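PDB 6FN6: fatty acid synthase 1, isoform A from Drosophila melanogaster, which probably builds long-chain saturated fatty acids from acetyl-CoA and malonyl-CoA using NADPH, the present chain being its dehydratase, enoyl reductase and ketoreductase region. Local coordinates for residues V77-N82 and I92-S97; E308-R313 and V337-S342; I928-L933 and V953-S958. One frame throughout, in Å; residues are numbered along the deposited sequence.

Interaction 1. Residues V77-N82 and I92-S97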
ATOM      1  N   VAL A  77     -14.816 -31.814   3.531  1.00 74.02           N
ATOM      2  CA  VAL A  77     -14.589 -30.378   3.416  1.00 64.29           C
ATOM      3  C   VAL A  77     -14.470 -30.001   1.946  1.00 59.49           C
ATOM      4  O   VAL A  77     -13.835 -30.706   1.162  1.00 56.84           O
ATOM      5  CB  VAL A  77     -13.336 -29.947   4.205  1.00 58.41           C
ATOM      6  CG1 VAL A  77     -12.129 -30.753   3.766  1.00 54.27           C
ATOM      7  CG2 VAL A  77     -13.074 -28.456   4.031  1.00 56.01           C
ATOM      8  N   LYS A  78     -15.079 -28.877   1.584  1.00 64.98           N
ATOM      9  CA  LYS A  78     -15.115 -28.436   0.198  1.00 61.25           C
ATOM     10  C   LYS A  78     -14.266 -27.186  -0.014  1.00 54.17           C
ATOM     11  O   LYS A  78     -14.469 -26.172   0.654  1.00 47.99           O
ATOM     12  CB  LYS A  78     -16.565 -28.170  -0.214  1.00 66.06           C
ATOM     13  CG  LYS A  78     -17.453 -29.403  -0.095  1.00 69.63           C
ATOM     14  CD  LYS A  78     -18.808 -29.228  -0.759  1.00 73.69           C
ATOM     15  CE  LYS A  78     -19.611 -30.521  -0.680  1.00 78.62           C
ATOM     16  NZ  LYS A  78     -20.928 -30.434  -1.369  1.00 83.60           N
ATOM     17  N   PHE A  79     -13.319 -27.263  -0.945  1.00 64.18           N
ATOM     18  CA  PHE A  79     -12.494 -26.108  -1.289  1.00 61.26           C
ATOM     19  C   PHE A  79     -12.938 -25.508  -2.622  1.00 64.08           C
ATOM     20  O   PHE A  79     -13.092 -26.221  -3.614  1.00 66.60           O
ATOM     21  CB  PHE A  79     -11.012 -26.489  -1.364  1.00 58.06           C
ATOM     22  CG  PHE A  79     -10.430 -26.956  -0.056  1.00 59.31           C
ATOM     23  CD1 PHE A  79     -10.281 -26.080   1.007  1.00 58.56           C
ATOM     24  CD2 PHE A  79     -10.013 -28.267   0.101  1.00 59.77           C
ATOM     25  CE1 PHE A  79      -9.737 -26.508   2.208  1.00 56.03           C
ATOM     26  CE2 PHE A  79      -9.470 -28.699   1.298  1.00 58.30           C
ATOM     27  CZ  PHE A  79      -9.331 -27.818   2.352  1.00 56.67           C
ATOM     28  N   GLY A  80     -13.150 -24.194  -2.630  1.00 46.61           N
ATOM     29  CA  GLY A  80     -13.501 -23.466  -3.839  1.00 47.73           C
ATOM     30  C   GLY A  80     -12.343 -22.641  -4.368  1.00 46.45           C
ATOM     31  O   GLY A  80     -11.778 -21.829  -3.638  1.00 45.01           O
ATOM     32  N   ILE A  81     -11.983 -22.851  -5.633  1.00 49.80           N
ATOM     33  CA  ILE A  81     -10.837 -22.169  -6.232  1.00 48.94           C
ATOM     34  C   ILE A  81     -11.285 -21.315  -7.416  1.00 51.53           C
ATOM     35  O   ILE A  81     -12.147 -21.724  -8.192  1.00 52.48           O
ATOM     36  CB  ILE A  81      -9.757 -23.176  -6.675  1.00 78.39           C
ATOM     37  CG1 ILE A  81      -9.550 -24.235  -5.586  1.00 72.88           C
ATOM     38  CG2 ILE A  81      -8.458 -22.445  -6.985  1.00 47.47           C
ATOM     39  CD1 ILE A  81      -8.444 -25.236  -5.876  1.00 68.91           C
ATOM     40  N   ASN A  82     -10.684 -20.134  -7.554  1.00 59.10           N
ATOM     41  CA  ASN A  82     -11.015 -19.216  -8.645  1.00 64.26           C
ATOM     42  C   ASN A  82      -9.766 -18.500  -9.162  1.00 58.44           C
ATOM     43  O   ASN A  82      -8.865 -18.176  -8.391  1.00 51.53           O
ATOM     44  CB  ASN A  82     -12.051 -18.189  -8.183  1.00 69.10           C
ATOM     45  CG  ASN A  82     -12.826 -17.582  -9.336  1.00 73.11           C
ATOM     46  OD1 ASN A  82     -12.336 -17.517 -10.464  1.00 73.27           O
ATOM     47  ND2 ASN A  82     -14.044 -17.132  -9.058  1.00 74.92           N
ATOM     48  N   ILE A  92      -8.612 -19.393  -2.671  1.00 44.62           N
ATOM     49  CA  ILE A  92      -9.201 -20.645  -2.215  1.00 47.37           C
ATOM     50  C   ILE A  92     -10.114 -20.370  -1.022  1.00 50.71           C
ATOM     51  O   ILE A  92      -9.694 -19.792  -0.019  1.00 50.65           O
ATOM     52  CB  ILE A  92      -8.114 -21.683  -1.869  1.00 47.22           C
ATOM     53  CG1 ILE A  92      -7.280 -21.999  -3.112  1.00 47.52           C
ATOM     54  CG2 ILE A  92      -8.743 -22.965  -1.328  1.00 47.00           C
ATOM     55  CD1 ILE A  92      -6.020 -22.784  -2.834  1.00 47.01           C
ATOM     56  N   CYS A  93     -11.373 -20.774  -1.160  1.00 57.01           N
ATOM     57  CA  CYS A  93     -12.372 -20.653  -0.101  1.00 58.57           C
ATOM     58  C   CYS A  93     -12.774 -22.042   0.383  1.00 63.43           C
ATOM     59  O   CYS A  93     -12.739 -23.002  -0.387  1.00 60.10           O
ATOM     60  CB  CYS A  93     -13.593 -19.872  -0.590  1.00 56.79           C
ATOM     61  SG  CYS A  93     -13.239 -18.148  -1.009  1.00 52.93           S
ATOM     62  N   GLU A  94     -13.148 -22.149   1.656  1.00 76.64           N
ATOM     63  CA  GLU A  94     -13.514 -23.440   2.238  1.00 83.22           C
ATOM     64  C   GLU A  94     -14.929 -23.443   2.819  1.00 96.20           C
ATOM     65  O   GLU A  94     -15.796 -24.166   2.328  1.00101.97           O
ATOM     66  CB  GLU A  94     -12.493 -23.822   3.316  1.00 79.89           C
ATOM     67  CG  GLU A  94     -12.759 -25.152   4.010  1.00 75.71           C
ATOM     68  CD  GLU A  94     -13.603 -25.010   5.262  1.00 70.39           C
ATOM     69  OE1 GLU A  94     -13.401 -24.031   6.011  1.00 69.27           O
ATOM     70  OE2 GLU A  94     -14.472 -25.875   5.498  1.00 69.52           O
ATOM     71  N   SER A  95     -15.163 -22.650   3.859  1.00 60.44           N
ATOM     72  CA  SER A  95     -16.481 -22.591   4.487  1.00 69.72           C
ATOM     73  C   SER A  95     -17.082 -21.200   4.317  1.00 65.24           C
ATOM     74  O   SER A  95     -17.382 -20.520   5.299  1.00 68.62           O
ATOM     75  CB  SER A  95     -16.398 -22.953   5.971  1.00 80.56           C
ATOM     76  OG  SER A  95     -15.803 -21.912   6.724  1.00 90.10           O
ATOM     77  N   GLY A  96     -17.257 -20.779   3.068  1.00111.85           N
ATOM     78  CA  GLY A  96     -17.847 -19.484   2.789  1.00113.69           C
ATOM     79  C   GLY A  96     -16.968 -18.357   3.295  1.00110.22           C
ATOM     80  O   GLY A  96     -17.436 -17.242   3.525  1.00112.57           O
ATOM     81  N   SER A  97     -15.686 -18.660   3.474  1.00 62.87           N
ATOM     82  CA  SER A  97     -14.717 -17.680   3.943  1.00 60.46           C
ATOM     83  C   SER A  97     -13.364 -17.918   3.282  1.00 54.22           C
ATOM     84  O   SER A  97     -13.008 -19.053   2.965  1.00 56.51           O
ATOM     85  CB  SER A  97     -14.586 -17.736   5.467  1.00 68.39           C
ATOM     86  OG  SER A  97     -13.976 -18.943   5.890  1.00 73.92           O
TER
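Gly-80 and Cys-93 form a hydrogen-bonded antiparallel pair, each backbone N-H reaching the other's carbonyl: Gly-80 N lies 2.6 Å from Cys-93 O, and Cys-93 N lies 2.7 Å from Gly-80 O. Both bonds are nearly straight. Ile-81 and Ile-92 follow as a non-hydrogen-bonded pair, whose CA atoms are 4.6 Å apart. In the other direction regular pairing stops with Cys-93, because Glu-94 (psi -65°) turns its chain out of the strand.

The two isoleucines project from the same face and lie side by side, with CG1 of Ile-81 4.0 Å from CG1 of Ile-92. CG2 of Ile-92 reaches back to CD1 of Phe-79 at 4.2 Å. Branched and aromatic residues suit this face because helix 34-48 covers it, taking Phe-79 and Ile-81 on Leu-40 and Ile-92 on Tyr-37. The opposite face carries the Cys-93 side chain, which packs on Gly-86 of the second subunit; Gly-80, its pair partner, adds no side chain there.

Glu-94 packs with its methylenes and is charged at its tip. Its CG, anti to the backbone N (chi1 180°), lies 3.8 Å from CE1 of Phe-79, and the carboxylate plane stands 72° from that of the ring. The chain then bends at chi2 and crosses Val-77 at about a right angle, bringing CG2 of Val-77 beside its methylene and OE2. The charge is met elsewhere, by a salt bridge from OE1 to Arg-67. Val-77 CG2 also sits over one face of the Phe-79 ring, 4.1 Å above its plane and toward the rim.

The hairpin is part of an antiparallel sheet that wraps round helix 34-48, as in the hotdog fold, here the N-terminal one of the dehydratase, with the side chain of Phe-79 about 11 Å from that of His-24, its predicted proton acceptor.

Interaction 2. Residues E308-R313 and V337-S342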
ATOM      1  N   GLU A 308     -22.570 -45.008  53.665  1.00 68.97           N
ATOM      2  CA  GLU A 308     -22.598 -43.982  54.703  1.00 69.01           C
ATOM      3  C   GLU A 308     -23.987 -43.869  55.318  1.00 71.68           C
ATOM      4  O   GLU A 308     -24.960 -43.552  54.633  1.00 76.44           O
ATOM      5  CB  GLU A 308     -22.166 -42.624  54.142  1.00 69.89           C
ATOM      6  CG  GLU A 308     -22.567 -41.440  55.021  1.00 74.23           C
ATOM      7  CD  GLU A 308     -21.936 -40.133  54.579  1.00 77.33           C
ATOM      8  OE1 GLU A 308     -21.624 -39.992  53.377  1.00 76.95           O
ATOM      9  OE2 GLU A 308     -21.751 -39.240  55.434  1.00 80.55           O
ATOM     10  N   LEU A 309     -24.067 -44.133  56.617  1.00 50.97           N
ATOM     11  CA  LEU A 309     -25.312 -44.001  57.361  1.00 56.34           C
ATOM     12  C   LEU A 309     -25.612 -42.522  57.608  1.00 62.56           C
ATOM     13  O   LEU A 309     -24.787 -41.800  58.169  1.00 61.72           O
ATOM     14  CB  LEU A 309     -25.225 -44.771  58.677  1.00 57.89           C
ATOM     15  CG  LEU A 309     -24.858 -46.251  58.520  1.00 59.35           C
ATOM     16  CD1 LEU A 309     -24.637 -46.902  59.873  1.00 63.99           C
ATOM     17  CD2 LEU A 309     -25.926 -47.003  57.732  1.00 59.99           C
ATOM     18  N   ALA A 310     -26.794 -42.081  57.185  1.00 84.55           N
ATOM     19  CA  ALA A 310     -27.148 -40.662  57.211  1.00 88.55           C
ATOM     20  C   ALA A 310     -28.478 -40.392  57.916  1.00 94.21           C
ATOM     21  O   ALA A 310     -29.297 -39.619  57.421  1.00 93.58           O
ATOM     22  CB  ALA A 310     -27.195 -40.116  55.790  1.00 89.20           C
ATOM     23  N   ASN A 311     -28.695 -41.019  59.068  1.00117.09           N
ATOM     24  CA  ASN A 311     -29.930 -40.809  59.818  1.00123.85           C
ATOM     25  C   ASN A 311     -29.823 -39.608  60.752  1.00122.72           C
ATOM     26  O   ASN A 311     -28.971 -39.574  61.639  1.00121.95           O
ATOM     27  CB  ASN A 311     -30.279 -42.055  60.636  1.00130.24           C
ATOM     28  CG  ASN A 311     -30.769 -43.200  59.775  1.00132.63           C
ATOM     29  OD1 ASN A 311     -31.220 -42.997  58.648  1.00130.91           O
ATOM     30  ND2 ASN A 311     -30.688 -44.415  60.308  1.00132.73           N
ATOM     31  N   GLY A 312     -30.693 -38.621  60.550  1.00 97.77           N
ATOM     32  CA  GLY A 312     -30.699 -37.429  61.381  1.00 96.90           C
ATOM     33  C   GLY A 312     -29.582 -36.462  61.046  1.00 97.53           C
ATOM     34  O   GLY A 312     -29.037 -35.799  61.928  1.00102.05           O
ATOM     35  N   ARG A 313     -29.238 -36.384  59.765  1.00 95.38           N
ATOM     36  CA  ARG A 313     -28.152 -35.522  59.313  1.00 89.95           C
ATOM     37  C   ARG A 313     -28.532 -34.701  58.077  1.00 89.17           C
ATOM     38  O   ARG A 313     -29.389 -35.095  57.290  1.00 86.66           O
ATOM     39  CB  ARG A 313     -26.910 -36.372  59.028  1.00 85.41           C
ATOM     40  CG  ARG A 313     -26.319 -37.022  60.268  1.00 83.46           C
ATOM     41  CD  ARG A 313     -25.327 -38.106  59.902  1.00 80.53           C
ATOM     42  NE  ARG A 313     -24.195 -37.585  59.140  1.00 78.26           N
ATOM     43  CZ  ARG A 313     -23.438 -38.317  58.328  1.00 76.44           C
ATOM     44  NH1 ARG A 313     -23.684 -39.610  58.166  1.00 75.16           N
ATOM     45  NH2 ARG A 313     -22.430 -37.756  57.674  1.00 76.27           N
ATOM     46  N   VAL A 337     -19.929 -46.660  46.380  1.00 54.14           N
ATOM     47  CA  VAL A 337     -20.322 -45.957  47.593  1.00 49.71           C
ATOM     48  C   VAL A 337     -21.796 -45.595  47.510  1.00 50.50           C
ATOM     49  O   VAL A 337     -22.279 -45.154  46.468  1.00 51.98           O
ATOM     50  CB  VAL A 337     -19.456 -44.704  47.819  1.00 46.75           C
ATOM     51  CG1 VAL A 337     -19.873 -43.984  49.095  1.00 46.19           C
ATOM     52  CG2 VAL A 337     -17.985 -45.078  47.871  1.00 42.49           C
ATOM     53  N   ALA A 338     -22.509 -45.795  48.611  1.00 66.89           N
ATOM     54  CA  ALA A 338     -23.929 -45.485  48.676  1.00 69.78           C
ATOM     55  C   ALA A 338     -24.246 -44.732  49.960  1.00 74.30           C
ATOM     56  O   ALA A 338     -23.503 -44.815  50.937  1.00 73.58           O
ATOM     57  CB  ALA A 338     -24.758 -46.757  48.588  1.00 70.35           C
ATOM     58  N   VAL A 339     -25.347 -43.988  49.950  1.00 76.64           N
ATOM     59  CA  VAL A 339     -25.818 -43.316  51.150  1.00 76.26           C
ATOM     60  C   VAL A 339     -27.105 -43.990  51.599  1.00 81.07           C
ATOM     61  O   VAL A 339     -28.089 -44.035  50.861  1.00 82.94           O
ATOM     62  CB  VAL A 339     -26.031 -41.810  50.913  1.00 77.89           C
ATOM     63  CG1 VAL A 339     -26.478 -41.122  52.200  1.00 78.19           C
ATOM     64  CG2 VAL A 339     -24.759 -41.171  50.379  1.00 75.11           C
ATOM     65  N   VAL A 340     -27.086 -44.513  52.819  1.00 77.82           N
ATOM     66  CA  VAL A 340     -28.228 -45.223  53.372  1.00 83.21           C
ATOM     67  C   VAL A 340     -29.051 -44.267  54.221  1.00 88.75           C
ATOM     68  O   VAL A 340     -28.510 -43.530  55.044  1.00 88.89           O
ATOM     69  CB  VAL A 340     -27.787 -46.443  54.194  1.00 80.65           C
ATOM     70  CG1 VAL A 340     -28.992 -47.293  54.562  1.00 81.56           C
ATOM     71  CG2 VAL A 340     -26.763 -47.267  53.425  1.00 78.77           C
ATOM     72  N   THR A 341     -30.364 -44.284  54.016  1.00 80.83           N
ATOM     73  CA  THR A 341     -31.262 -43.395  54.742  1.00 85.37           C
ATOM     74  C   THR A 341     -32.438 -44.177  55.310  1.00 87.54           C
ATOM     75  O   THR A 341     -33.054 -44.989  54.619  1.00 86.10           O
ATOM     76  CB  THR A 341     -31.788 -42.259  53.842  1.00 90.09           C
ATOM     77  OG1 THR A 341     -32.659 -41.411  54.601  1.00 94.12           O
ATOM     78  CG2 THR A 341     -32.546 -42.818  52.638  1.00 92.06           C
ATOM     79  N   SER A 342     -32.736 -43.927  56.581  1.00125.42           N
ATOM     80  CA  SER A 342     -33.855 -44.573  57.249  1.00126.41           C
ATOM     81  C   SER A 342     -35.065 -43.647  57.297  1.00126.68           C
ATOM     82  O   SER A 342     -36.169 -44.077  57.634  1.00127.76           O
ATOM     83  CB  SER A 342     -33.457 -44.991  58.666  1.00124.46           C
ATOM     84  OG  SER A 342     -34.508 -45.686  59.310  1.00126.17           O
TER
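Asn-311 reaches across to Ser-342 just where the parallel strands 303-309 and 334-341 give way to loops. From CB the chain sets off with CG anti to its own carbonyl carbon (chi1 -72°), which carries the amide toward the other segment. CG comes to rest 3.4 Å from CB of Ser-342. OD1 is the working atom: it accepts the backbone N-H of Ser-342 at 2.7 Å, with the donor in the amide carbonyl plane. ND2, the other branch, lies 3.3 Å from the same Ser-342 CB. Asparagine suits the place because its short side chain ends in a carbonyl that continues the backbone ladder by one rung. An alanine here would probably leave Ser-342 N without this acceptor and the two loop ends less firmly tied.

Behind this rung the ladder is regular. Glu-308 N bonds to Ala-338 O, Val-340 N to Glu-308 O and Ala-310 N to Val-340 O, the last over 3.1 Å. Leu-309 and Val-340 lie side by side on one face, CD2 of Leu-309 4.0 Å from CB of Val-340. Just past the strand, the small Ala-310 turns its CB toward the other segment, 3.8 Å from CG1 of Val-339, a residue that also packs on helices 320-329 and 346-353. Glu-308 holds the following turn through a salt bridge, its OE2 lying 2.8 Å from NH2 of Arg-313; OE2 also accepts from Val-319 N.

Two neighbouring parallel strands joined through helix 320-329 make a beta-alpha-beta crossover. The strand order of the sheet around them is consistent with a class I methyltransferase fold, as in the pseudo-methyltransferase domain of related fatty acid synthases.

Interaction 3. Residues I928-L933 and V953-S958. With EDO (1,2-ethanediol), chain E.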
ATOM      1  N   ILE A 928      24.667 -31.952  39.639  1.00 32.76           N
ATOM      2  CA  ILE A 928      24.975 -33.259  39.092  1.00 33.09           C
ATOM      3  C   ILE A 928      23.687 -34.017  38.838  1.00 33.58           C
ATOM      4  O   ILE A 928      22.854 -34.149  39.730  1.00 34.40           O
ATOM      5  CB  ILE A 928      25.894 -34.047  40.041  1.00 34.97           C
ATOM      6  CG1 ILE A 928      27.173 -33.258  40.325  1.00 35.35           C
ATOM      7  CG2 ILE A 928      26.237 -35.412  39.451  1.00 35.09           C
ATOM      8  CD1 ILE A 928      27.945 -33.776  41.520  1.00 36.57           C
ATOM      9  N   LEU A 929      23.523 -34.500  37.614  1.00 39.89           N
ATOM     10  CA  LEU A 929      22.381 -35.334  37.268  1.00 40.97           C
ATOM     11  C   LEU A 929      22.858 -36.716  36.844  1.00 42.29           C
ATOM     12  O   LEU A 929      23.365 -36.892  35.735  1.00 43.26           O
ATOM     13  CB  LEU A 929      21.550 -34.690  36.155  1.00 40.73           C
ATOM     14  CG  LEU A 929      20.759 -33.437  36.549  1.00 40.48           C
ATOM     15  CD1 LEU A 929      21.639 -32.200  36.564  1.00 38.45           C
ATOM     16  CD2 LEU A 929      19.581 -33.239  35.617  1.00 40.30           C
ATOM     17  N   VAL A 930      22.707 -37.690  37.736  1.00 31.70           N
ATOM     18  CA  VAL A 930      23.098 -39.059  37.436  1.00 32.41           C
ATOM     19  C   VAL A 930      22.095 -39.634  36.451  1.00 32.41           C
ATOM     20  O   VAL A 930      20.897 -39.663  36.725  1.00 32.02           O
ATOM     21  CB  VAL A 930      23.184 -39.920  38.709  1.00 32.69           C
ATOM     22  CG1 VAL A 930      23.684 -41.320  38.378  1.00 33.56           C
ATOM     23  CG2 VAL A 930      24.094 -39.265  39.735  1.00 32.73           C
ATOM     24  N   GLY A 931      22.595 -40.115  35.317  1.00 33.00           N
ATOM     25  CA  GLY A 931      21.739 -40.503  34.212  1.00 34.16           C
ATOM     26  C   GLY A 931      21.121 -39.273  33.579  1.00 35.87           C
ATOM     27  O   GLY A 931      19.948 -39.262  33.202  1.00 36.63           O
ATOM     28  N   GLY A 932      21.929 -38.228  33.451  1.00 37.85           N
ATOM     29  CA  GLY A 932      21.429 -36.933  33.036  1.00 36.90           C
ATOM     30  C   GLY A 932      21.123 -36.779  31.558  1.00 37.32           C
ATOM     31  O   GLY A 932      20.454 -35.824  31.171  1.00 36.99           O
ATOM     32  N   LEU A 933      21.590 -37.713  30.733  1.00 32.49           N
ATOM     33  CA  LEU A 933      21.400 -37.603  29.287  1.00 35.92           C
ATOM     34  C   LEU A 933      20.195 -38.402  28.794  1.00 40.67           C
ATOM     35  O   LEU A 933      19.890 -38.403  27.600  1.00 42.86           O
ATOM     36  CB  LEU A 933      22.661 -38.052  28.544  1.00 36.34           C
ATOM     37  CG  LEU A 933      23.825 -37.057  28.472  1.00 33.92           C
ATOM     38  CD1 LEU A 933      24.988 -37.660  27.711  1.00 35.16           C
ATOM     39  CD2 LEU A 933      23.412 -35.738  27.826  1.00 33.33           C
ATOM     40  N   VAL A 953      26.546 -30.911  35.376  1.00 36.17           N
ATOM     41  CA  VAL A 953      27.324 -32.131  35.204  1.00 33.73           C
ATOM     42  C   VAL A 953      26.381 -33.293  34.934  1.00 34.09           C
ATOM     43  O   VAL A 953      25.505 -33.597  35.742  1.00 33.12           O
ATOM     44  CB  VAL A 953      28.203 -32.413  36.432  1.00 36.17           C
ATOM     45  CG1 VAL A 953      29.054 -33.652  36.207  1.00 34.48           C
ATOM     46  CG2 VAL A 953      29.078 -31.209  36.752  1.00 36.43           C
ATOM     47  N   LEU A 954      26.570 -33.942  33.791  1.00 34.78           N
ATOM     48  CA  LEU A 954      25.755 -35.087  33.416  1.00 36.65           C
ATOM     49  C   LEU A 954      26.613 -36.348  33.372  1.00 37.55           C
ATOM     50  O   LEU A 954      27.635 -36.387  32.682  1.00 41.12           O
ATOM     51  CB  LEU A 954      25.097 -34.858  32.054  1.00 35.72           C
ATOM     52  CG  LEU A 954      24.326 -33.548  31.858  1.00 32.95           C
ATOM     53  CD1 LEU A 954      23.883 -33.415  30.407  1.00 32.41           C
ATOM     54  CD2 LEU A 954      23.125 -33.469  32.787  1.00 31.22           C
ATOM     55  N   THR A 955      26.197 -37.379  34.102  1.00 33.81           N
ATOM     56  CA  THR A 955      26.916 -38.645  34.086  1.00 34.76           C
ATOM     57  C   THR A 955      26.262 -39.576  33.076  1.00 35.03           C
ATOM     58  O   THR A 955      25.058 -39.810  33.129  1.00 34.46           O
ATOM     59  CB  THR A 955      26.949 -39.326  35.469  1.00 34.76           C
ATOM     60  OG1 THR A 955      25.667 -39.895  35.764  1.00 34.21           O
ATOM     61  CG2 THR A 955      27.333 -38.333  36.553  1.00 34.42           C
ATOM     62  N   SER A 956      27.062 -40.088  32.149  1.00 37.43           N
ATOM     63  CA  SER A 956      26.580 -41.037  31.152  1.00 43.31           C
ATOM     64  C   SER A 956      27.697 -41.978  30.728  1.00 51.27           C
ATOM     65  O   SER A 956      28.768 -41.540  30.309  1.00 53.65           O
ATOM     66  CB  SER A 956      26.027 -40.304  29.928  1.00 44.71           C
ATOM     67  OG  SER A 956      25.503 -41.216  28.976  1.00 46.59           O
ATOM     68  N   ARG A 957      27.442 -43.274  30.841  1.00 47.42           N
ATOM     69  CA  ARG A 957      28.433 -44.274  30.478  1.00 50.84           C
ATOM     70  C   ARG A 957      28.649 -44.300  28.966  1.00 52.44           C
ATOM     71  O   ARG A 957      29.781 -44.396  28.495  1.00 53.04           O
ATOM     72  CB  ARG A 957      28.006 -45.654  30.981  1.00 52.78           C
ATOM     73  CG  ARG A 957      27.805 -45.726  32.492  1.00 55.02           C
ATOM     74  CD  ARG A 957      29.039 -45.271  33.265  1.00 56.64           C
ATOM     75  NE  ARG A 957      30.255 -45.971  32.855  1.00 58.72           N
ATOM     76  CZ  ARG A 957      30.652 -47.146  33.337  1.00 60.06           C
ATOM     77  NH1 ARG A 957      29.934 -47.777  34.261  1.00 60.14           N
ATOM     78  NH2 ARG A 957      31.777 -47.692  32.899  1.00 60.62           N
ATOM     79  N   SER A 958      27.558 -44.210  28.210  1.00 68.19           N
ATOM     80  CA  SER A 958      27.635 -44.272  26.754  1.00 68.57           C
ATOM     81  C   SER A 958      28.006 -42.922  26.144  1.00 64.42           C
ATOM     82  O   SER A 958      28.545 -42.860  25.039  1.00 67.59           O
ATOM     83  CB  SER A 958      26.302 -44.753  26.175  1.00 69.07           C
ATOM     84  OG  SER A 958      25.219 -43.993  26.682  1.00 68.11           O
TER
HETATM   85  C1  EDO E2103      23.754 -43.419  32.762  1.00 37.58           C
HETATM   86  O1  EDO E2103      24.658 -44.181  31.960  1.00 39.32           O
HETATM   87  C2  EDO E2103      24.223 -43.458  34.209  1.00 38.69           C
HETATM   88  O2  EDO E2103      25.571 -42.979  34.287  1.00 38.99           O
HETATM   89  O   HOH W   1      22.454 -40.671  31.086  1.00 47.94           O
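Gly-931 offers its backbone N-H chiefly to a side chain, Thr-955 OG1, at 3.1 Å, where a parallel strand would normally present a carbonyl; its bond to Thr-955 O, at 3.3 Å, is weak. The hydroxyl gets there because chi1 of 75° places OG1 between the backbone N and the carbonyl carbon of Thr-955, and there it also lies 3.6 Å from CG1 of Val-930. A threonine suits the spot: OG1 faces the turn, while CG2 stays on the apolar side near Ile-928.

Before this point the strands pair in parallel, their axes 15° apart. Leu-929 N meets Val-953 O almost in line with the carbonyl, at 2.9 Å, and Thr-955 N returns a weak bond to Leu-929 O. Ile-928 and Val-953 lie side by side on the face covered by helix 989-1002.

Strand 926-930, the glycine-rich turn and helix 935-946, followed by strand 951-955, make the opening beta-alpha-beta unit of a Rossmann-type ketoreductase domain; the turn probably corresponds to the dinucleotide-binding loop of the short-chain dehydrogenases. It is a type II turn from Leu-929 to Gly-932. Gly-931 takes a positive phi of 70°, a value readily adopted by a residue without a side chain. At Gly-932 a CB would point at Leu-954, whose CD2 is 3.9 Å from the glycine CA.

Leu-933, beyond the turn, crosses Leu-954 at about a right angle, its CD2 3.5 Å from CD1 of Leu-954. The second methyl of Leu-933, CD1, packs 3.6 Å from CB of Ser-956, whose OG bonds to Gly-959 N. A 1,2-ethanediol molecule, probably from the crystallisation liquor, accepts a nearly straight bond from Arg-957 N at its O1 and makes weak bonds through O2 to Thr-955.

Overall arrangement
From the N terminus the three contacts come in series, each closing before the next opens, so none nests in or crosses another. Interaction 1 closes the shortest loop, nine residues, and ties a hairpin within the dehydratase part. Interaction 2 spans 23 residues including helix 320-329, and interaction 3 spans 19 residues including helix 935-946; each joins neighbouring parallel strands, interaction 2 in a sheet probably of methyltransferase type, interaction 3 in the ketoreductase. No two touch: their centres are about 61 Å (1 and 2), 53 Å (1 and 3) and 57 Å (2 and 3) apart, as expected of separate domains. Interaction 1 alone has the second subunit against its segments.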